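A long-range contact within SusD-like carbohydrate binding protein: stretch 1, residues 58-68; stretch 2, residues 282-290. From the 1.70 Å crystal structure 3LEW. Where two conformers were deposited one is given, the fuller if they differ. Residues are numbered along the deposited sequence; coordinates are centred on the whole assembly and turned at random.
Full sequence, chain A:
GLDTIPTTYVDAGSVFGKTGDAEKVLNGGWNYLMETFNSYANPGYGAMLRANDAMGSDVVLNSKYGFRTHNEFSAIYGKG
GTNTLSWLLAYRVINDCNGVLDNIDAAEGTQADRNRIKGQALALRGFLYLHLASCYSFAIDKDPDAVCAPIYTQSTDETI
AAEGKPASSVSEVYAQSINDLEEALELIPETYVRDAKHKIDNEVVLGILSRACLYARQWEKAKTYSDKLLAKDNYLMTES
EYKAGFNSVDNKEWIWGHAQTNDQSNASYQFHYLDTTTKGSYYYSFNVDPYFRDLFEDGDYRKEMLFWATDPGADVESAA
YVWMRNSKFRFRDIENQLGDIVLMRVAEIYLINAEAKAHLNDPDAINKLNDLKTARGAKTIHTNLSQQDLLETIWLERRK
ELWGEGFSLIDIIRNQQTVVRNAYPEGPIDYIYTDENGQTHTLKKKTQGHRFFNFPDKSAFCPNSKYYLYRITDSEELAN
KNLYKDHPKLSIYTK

Stretch 1 (58-68) DVVLNSKYGFR
Stretch 2 (282-290) YYYSFNVDP

Two short strands, Val59 to Leu61 and Phe286 to Val288, run antiparallel but splayed, with 129° between their N-to-C directions and 4.5 Å between their axes at closest approach. CA–CA distances fix the register: Val59 to Val288 4.8 Å, Val60 to Asn287 5.0 Å, Leu61 to Phe286 5.3 Å. Val60 and Asn287 form the hydrogen-bonded pair, with Val60 N to Asn287 O and Asn287 N to Val60 O both 2.9 Å; the second bond is more bent, 138° at the hydrogen against 156°. Asp289 N to Asp58 O (3.1 Å, 172°) and Asn62 N to Ser285 O (3.2 Å, 152°) extend the ladder beyond the strands. At the non-hydrogen-bonded residues of the first strand, CA-H...O contacts supplement the ladder: Val59 CA to Asn287 O 3.4 Å and Leu61 CA to Ser285 O 3.3 Å.

The main bump is the Phe286 ring (chi1 -85°, chi2 64°), on the same sheet face as Leu61. Its hollow is lined by three side chains of the first stretch. Leu61, off-rotamer at chi1 -92° with chi2 -71°, lays CD2 over the ring face, 4.3 Å from the centroid and 4° off the normal. Val59 (t) brings CG1 to 3.7 Å from Phe286 CD2, and Phe67 CB lies 3.7 Å from Phe286 CE1. Phe67 (chi1 -71°, chi2 88°) receives the edge of Phe286 on its ring face, offset, with centroids 5.5 Å apart and planes at 74°.

Val60 (t) and Asn287 (m) share the other sheet face; Val60 CG2 packs 3.6 Å from Asp289 N.

Past the strand, Asn62 (phi/psi -77/-169, chi1 72°, chi2 16°) points toward the second stretch. Its ND2 donates to Tyr283 O (3.0 Å, 167°), while OD1 accepts from Lys64 N at 3.0 Å, so one amide both spans the contact and braces its own loop. Tyr284, at phi/psi 38/51 and chi1 36°, brings its ring end back to this loop, where Lys64 CE (chi1 to chi4 m, m, t, t) approaches Tyr284 OH at 3.4 Å. Tyr283 (m, chi2 -62°) carries Tyr65 O over one ring face, and Tyr65 CB (chi1 t) sits 3.8 Å from Tyr283 CE1; these two rings meet obliquely, at 46°.

Gly66, at 123/-97, would jam a CB against the preceding carbonyl. Beside this turn, a water fills the remaining gap, 2.7 Å from Tyr65 O, 2.9 Å from Phe67 N and 2.8 Å from Ser285 OG (chi1 55°).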

ATOM      1  N   ASP A  58     -13.801  -1.371  -2.642  1.00 13.54           N
ATOM      2  CA  ASP A  58     -14.331  -0.402  -1.661  1.00 14.07           C
ATOM      3  C   ASP A  58     -14.247   1.072  -2.024  1.00 13.49           C
ATOM      4  O   ASP A  58     -14.680   1.968  -1.217  1.00 13.40           O
ATOM      5  CB  ASP A  58     -13.662  -0.639  -0.319  1.00 14.39           C
ATOM      6  CG  ASP A  58     -13.815  -2.077   0.143  1.00 15.90           C
ATOM      7  OD1 ASP A  58     -14.956  -2.577  -0.008  1.00 16.35           O
ATOM      8  OD2 ASP A  58     -12.789  -2.690   0.551  1.00 15.71           O
ATOM      9  N   VAL A  59     -13.720   1.348  -3.203  1.00 13.91           N
ATOM     10  CA  VAL A  59     -13.448   2.724  -3.647  1.00 14.24           C
ATOM     11  C   VAL A  59     -14.146   2.958  -4.975  1.00 14.73           C
ATOM     12  O   VAL A  59     -14.072   2.108  -5.864  1.00 14.70           O
ATOM     13  CB  VAL A  59     -11.910   2.960  -3.774  1.00 14.61           C
ATOM     14  CG1 VAL A  59     -11.564   4.314  -4.445  1.00 15.53           C
ATOM     15  CG2 VAL A  59     -11.239   2.833  -2.379  1.00 11.95           C
ATOM     16  N   VAL A  60     -14.857   4.084  -5.064  1.00 14.05           N
ATOM     17  CA  VAL A  60     -15.481   4.610  -6.265  0.50 13.67           C
ATOM     18  C   VAL A  60     -14.734   5.880  -6.694  1.00 13.85           C
ATOM     19  O   VAL A  60     -14.680   6.839  -5.893  1.00 13.85           O
ATOM     20  CB  VAL A  60     -16.957   5.032  -5.945  0.50 14.20           C
ATOM     21  CG1 VAL A  60     -17.662   5.584  -7.169  0.50 12.55           C
ATOM     22  CG2 VAL A  60     -17.769   3.864  -5.314  0.50 11.44           C
ATOM     23  N   LEU A  61     -14.243   5.923  -7.920  1.00 14.47           N
ATOM     24  CA  LEU A  61     -13.596   7.103  -8.467  1.00 13.57           C
ATOM     25  C   LEU A  61     -14.629   8.012  -9.150  1.00 14.79           C
ATOM     26  O   LEU A  61     -15.526   7.549  -9.881  1.00 14.14           O
ATOM     27  CB  LEU A  61     -12.475   6.718  -9.432  1.00 13.18           C
ATOM     28  CG  LEU A  61     -11.069   6.583  -8.858  1.00 12.60           C
ATOM     29  CD1 LEU A  61     -10.434   7.920  -8.458  1.00 13.86           C
ATOM     30  CD2 LEU A  61     -11.012   5.569  -7.643  1.00 12.03           C
ATOM     31  N   ASN A  62     -14.495   9.317  -8.919  1.00 13.60           N
ATOM     32  CA  ASN A  62     -15.215  10.271  -9.743  1.00 13.51           C
ATOM     33  C   ASN A  62     -14.519  10.426 -11.104  1.00 14.83           C
ATOM     34  O   ASN A  62     -13.618   9.652 -11.474  1.00 15.80           O
ATOM     35  CB  ASN A  62     -15.537  11.604  -8.968  1.00 11.78           C
ATOM     36  CG  ASN A  62     -14.322  12.473  -8.740  1.00 13.61           C
ATOM     37  OD1 ASN A  62     -13.291  12.265  -9.388  1.00 12.49           O
ATOM     38  ND2 ASN A  62     -14.429  13.456  -7.827  1.00 12.22           N
ATOM     39  N   SER A  63     -14.948  11.420 -11.852  1.00 15.86           N
ATOM     40  CA  SER A  63     -14.566  11.704 -13.223  0.50 16.42           C
ATOM     41  C   SER A  63     -13.351  12.619 -13.343  1.00 16.93           C
ATOM     42  O   SER A  63     -12.997  13.028 -14.457  1.00 17.25           O
ATOM     43  CB  SER A  63     -15.731  12.452 -13.898  0.50 16.87           C
ATOM     44  OG  SER A  63     -15.857  13.793 -13.423  0.50 17.16           O
ATOM     45  N   LYS A  64     -12.795  13.042 -12.215  1.00 15.99           N
ATOM     46  CA  LYS A  64     -11.728  14.010 -12.271  1.00 15.77           C
ATOM     47  C   LYS A  64     -10.425  13.357 -12.728  1.00 16.57           C
ATOM     48  O   LYS A  64     -10.276  12.135 -12.848  1.00 15.83           O
ATOM     49  CB  LYS A  64     -11.539  14.699 -10.939  1.00 15.89           C
ATOM     50  CG  LYS A  64     -12.728  15.457 -10.432  1.00 19.89           C
ATOM     51  CD  LYS A  64     -12.986  16.702 -11.234  1.00 25.07           C
ATOM     52  CE  LYS A  64     -14.205  17.385 -10.695  1.00 29.72           C
ATOM     53  NZ  LYS A  64     -14.599  18.560 -11.483  1.00 35.12           N
ATOM     54  N   TYR A  65      -9.467  14.237 -13.019  1.00 16.83           N
ATOM     55  CA  TYR A  65      -8.101  13.830 -13.321  1.00 16.69           C
ATOM     56  C   TYR A  65      -7.548  12.857 -12.291  1.00 16.36           C
ATOM     57  O   TYR A  65      -7.794  12.974 -11.079  1.00 16.42           O
ATOM     58  CB  TYR A  65      -7.230  15.072 -13.351  1.00 16.99           C
ATOM     59  CG  TYR A  65      -5.783  14.847 -13.671  1.00 15.62           C
ATOM     60  CD1 TYR A  65      -5.379  14.693 -14.979  1.00 17.32           C
ATOM     61  CD2 TYR A  65      -4.823  14.854 -12.681  1.00 15.37           C
ATOM     62  CE1 TYR A  65      -4.013  14.523 -15.300  1.00 18.86           C
ATOM     63  CE2 TYR A  65      -3.481  14.691 -13.004  1.00 13.69           C
ATOM     64  CZ  TYR A  65      -3.094  14.554 -14.299  1.00 16.37           C
ATOM     65  OH  TYR A  65      -1.745  14.389 -14.608  1.00 16.56           O
ATOM     66  N   GLY A  66      -6.767  11.899 -12.810  1.00 16.94           N
ATOM     67  CA  GLY A  66      -6.047  10.974 -11.952  1.00 16.81           C
ATOM     68  C   GLY A  66      -6.309   9.505 -12.147  1.00 17.55           C
ATOM     69  O   GLY A  66      -5.632   8.858 -13.003  1.00 18.76           O
ATOM     70  N   PHE A  67      -7.200   8.937 -11.326  1.00 15.70           N
ATOM     71  CA  PHE A  67      -7.297   7.483 -11.186  1.00 15.54           C
ATOM     72  C   PHE A  67      -8.566   6.825 -11.678  1.00 15.96           C
ATOM     73  O   PHE A  67      -8.803   5.639 -11.378  1.00 14.72           O
ATOM     74  CB  PHE A  67      -7.041   7.133  -9.725  1.00 14.86           C
ATOM     75  CG  PHE A  67      -5.593   7.328  -9.332  1.00 14.70           C
ATOM     76  CD1 PHE A  67      -5.132   8.574  -8.872  1.00 13.80           C
ATOM     77  CD2 PHE A  67      -4.711   6.269  -9.401  1.00 13.99           C
ATOM     78  CE1 PHE A  67      -3.763   8.750  -8.510  1.00 15.07           C
ATOM     79  CE2 PHE A  67      -3.391   6.448  -9.009  1.00 14.15           C
ATOM     80  CZ  PHE A  67      -2.927   7.684  -8.567  1.00 14.60           C
ATOM     81  N   ARG A  68      -9.333   7.535 -12.498  1.00 15.79           N
ATOM     82  CA  ARG A  68     -10.598   6.945 -13.014  1.00 17.10           C
ATOM     83  C   ARG A  68     -10.317   5.655 -13.819  1.00 16.57           C
ATOM     84  O   ARG A  68     -11.025   4.689 -13.644  1.00 16.71           O
ATOM     85  CB  ARG A  68     -11.412   7.922 -13.861  1.00 18.56           C
ATOM     86  CG  ARG A  68     -12.767   7.285 -14.386  1.00 22.57           C
ATOM     87  CD  ARG A  68     -13.398   8.076 -15.557  1.00 28.16           C
ATOM     88  NE  ARG A  68     -12.448   8.180 -16.683  1.00 34.09           N
ATOM     89  CZ  ARG A  68     -12.413   7.390 -17.756  1.00 39.01           C
ATOM     90  NH1 ARG A  68     -13.303   6.411 -17.916  1.00 43.42           N
ATOM     91  NH2 ARG A  68     -11.497   7.596 -18.697  1.00 38.87           N
ATOM     92  N   TYR A 282      -8.211  19.321  -5.005  1.00 15.28           N
ATOM     93  CA  TYR A 282      -8.400  19.627  -6.401  1.00 15.09           C
ATOM     94  C   TYR A 282      -9.329  18.619  -7.064  1.00 15.00           C
ATOM     95  O   TYR A 282     -10.010  18.985  -8.005  1.00 15.23           O
ATOM     96  CB  TYR A 282      -7.053  19.536  -7.170  1.00 15.86           C
ATOM     97  CG  TYR A 282      -6.099  20.711  -7.009  1.00 14.65           C
ATOM     98  CD1 TYR A 282      -6.445  21.882  -6.331  1.00 13.19           C
ATOM     99  CD2 TYR A 282      -4.848  20.642  -7.573  1.00 15.39           C
ATOM    100  CE1 TYR A 282      -5.538  22.935  -6.220  1.00 15.94           C
ATOM    101  CE2 TYR A 282      -3.927  21.661  -7.437  1.00 17.45           C
ATOM    102  CZ  TYR A 282      -4.268  22.801  -6.783  1.00 17.60           C
ATOM    103  OH  TYR A 282      -3.350  23.815  -6.723  1.00 17.72           O
ATOM    104  N   TYR A 283      -9.294  17.350  -6.641  1.00 14.10           N
ATOM    105  CA  TYR A 283      -9.964  16.269  -7.386  1.00 13.81           C
ATOM    106  C   TYR A 283     -10.953  15.435  -6.556  1.00 13.48           C
ATOM    107  O   TYR A 283     -11.925  14.886  -7.109  1.00 13.61           O
ATOM    108  CB  TYR A 283      -8.930  15.331  -8.052  1.00 14.45           C
ATOM    109  CG  TYR A 283      -7.856  16.069  -8.804  1.00 13.65           C
ATOM    110  CD1 TYR A 283      -8.187  16.883  -9.888  1.00 14.88           C
ATOM    111  CD2 TYR A 283      -6.521  16.008  -8.406  1.00 13.56           C
ATOM    112  CE1 TYR A 283      -7.229  17.599 -10.559  1.00 17.36           C
ATOM    113  CE2 TYR A 283      -5.557  16.699  -9.068  1.00 14.23           C
ATOM    114  CZ  TYR A 283      -5.900  17.506 -10.140  1.00 17.34           C
ATOM    115  OH  TYR A 283      -4.922  18.241 -10.791  1.00 17.52           O
ATOM    116  N   TYR A 284     -10.747  15.398  -5.242  1.00 14.47           N
ATOM    117  CA  TYR A 284     -11.681  14.752  -4.297  1.00 13.47           C
ATOM    118  C   TYR A 284     -12.262  13.457  -4.886  1.00 13.89           C
ATOM    119  O   TYR A 284     -13.477  13.252  -4.889  1.00 13.51           O
ATOM    120  CB  TYR A 284     -12.805  15.730  -3.879  1.00 13.80           C
ATOM    121  CG  TYR A 284     -13.272  16.660  -4.943  1.00 14.38           C
ATOM    122  CD1 TYR A 284     -12.627  17.863  -5.173  1.00 15.81           C
ATOM    123  CD2 TYR A 284     -14.386  16.348  -5.740  1.00 16.28           C
ATOM    124  CE1 TYR A 284     -13.038  18.736  -6.183  1.00 16.05           C
ATOM    125  CE2 TYR A 284     -14.796  17.210  -6.748  1.00 15.09           C
ATOM    126  CZ  TYR A 284     -14.137  18.395  -6.956  1.00 16.51           C
ATOM    127  OH  TYR A 284     -14.590  19.296  -7.929  1.00 18.82           O
ATOM    128  N   SER A 285     -11.391  12.584  -5.369  1.00 13.75           N
ATOM    129  CA  SER A 285     -11.827  11.533  -6.312  1.00 13.79           C
ATOM    130  C   SER A 285     -11.966  10.134  -5.714  1.00 13.75           C
ATOM    131  O   SER A 285     -12.721   9.321  -6.257  1.00 13.90           O
ATOM    132  CB  SER A 285     -10.875  11.475  -7.497  1.00 14.13           C
ATOM    133  OG  SER A 285      -9.527  11.281  -7.055  1.00 13.36           O
ATOM    134  N   PHE A 286     -11.249   9.878  -4.623  1.00 13.50           N
ATOM    135  CA  PHE A 286     -11.285   8.561  -3.917  1.00 13.06           C
ATOM    136  C   PHE A 286     -12.479   8.484  -2.985  1.00 14.32           C
ATOM    137  O   PHE A 286     -12.368   8.664  -1.779  1.00 13.59           O
ATOM    138  CB  PHE A 286      -9.953   8.283  -3.205  1.00 14.07           C
ATOM    139  CG  PHE A 286      -8.923   7.653  -4.096  1.00 14.45           C
ATOM    140  CD1 PHE A 286      -8.429   8.333  -5.195  1.00 12.56           C
ATOM    141  CD2 PHE A 286      -8.505   6.367  -3.893  1.00 13.16           C
ATOM    142  CE1 PHE A 286      -7.484   7.747  -6.082  1.00 14.50           C
ATOM    143  CE2 PHE A 286      -7.572   5.785  -4.773  1.00 13.35           C
ATOM    144  CZ  PHE A 286      -7.078   6.477  -5.846  1.00 13.57           C
ATOM    145  N   ASN A 287     -13.652   8.241  -3.575  1.00 13.01           N
ATOM    146  CA  ASN A 287     -14.862   8.207  -2.806  1.00 13.78           C
ATOM    147  C   ASN A 287     -15.141   6.766  -2.395  1.00 13.64           C
ATOM    148  O   ASN A 287     -14.427   5.822  -2.808  1.00 14.27           O
ATOM    149  CB  ASN A 287     -15.959   8.852  -3.592  1.00 13.52           C
ATOM    150  CG  ASN A 287     -15.688  10.335  -3.803  1.00 15.84           C
ATOM    151  OD1 ASN A 287     -15.803  11.113  -2.862  1.00 15.05           O
ATOM    152  ND2 ASN A 287     -15.290  10.716  -5.025  1.00 14.74           N
ATOM    153  N   VAL A 288     -16.166   6.612  -1.592  1.00 12.88           N
ATOM    154  CA  VAL A 288     -16.386   5.344  -0.906  1.00 12.94           C
ATOM    155  C   VAL A 288     -17.541   4.577  -1.571  1.00 12.84           C
ATOM    156  O   VAL A 288     -18.564   5.159  -1.908  1.00 13.19           O
ATOM    157  CB  VAL A 288     -16.681   5.587   0.578  1.00 13.61           C
ATOM    158  CG1 VAL A 288     -16.860   4.248   1.319  1.00 14.39           C
ATOM    159  CG2 VAL A 288     -15.605   6.449   1.219  1.00 14.09           C
ATOM    160  N   ASP A 289     -17.400   3.269  -1.734  1.00 13.16           N
ATOM    161  CA  ASP A 289     -18.598   2.432  -2.028  1.00 13.12           C
ATOM    162  C   ASP A 289     -19.601   2.613  -0.890  1.00 13.54           C
ATOM    163  O   ASP A 289     -19.317   2.274   0.263  1.00 12.42           O
ATOM    164  CB  ASP A 289     -18.191   0.963  -2.106  1.00 14.03           C
ATOM    165  CG  ASP A 289     -19.344   0.025  -2.438  1.00 14.00           C
ATOM    166  OD1 ASP A 289     -20.497   0.493  -2.635  1.00 13.06           O
ATOM    167  OD2 ASP A 289     -19.080  -1.203  -2.490  1.00 12.47           O
ATOM    168  N   PRO A 290     -20.845   3.061  -1.207  1.00 12.84           N
ATOM    169  CA  PRO A 290     -21.753   3.259  -0.102  1.00 13.57           C
ATOM    170  C   PRO A 290     -21.985   1.976   0.692  1.00 13.73           C
ATOM    171  O   PRO A 290     -22.216   2.029   1.878  1.00 13.70           O
ATOM    172  CB  PRO A 290     -23.024   3.721  -0.785  1.00 13.54           C
ATOM    173  CG  PRO A 290     -22.506   4.519  -1.987  1.00 14.31           C
ATOM    174  CD  PRO A 290     -21.305   3.716  -2.447  1.00 12.66           C
TER
HETATM  175  O   HOH W   1     -17.615  -2.628  -0.716  1.00 16.97           O
HETATM  176  O   HOH W   2      -8.645  10.825  -9.687  1.00 12.92           O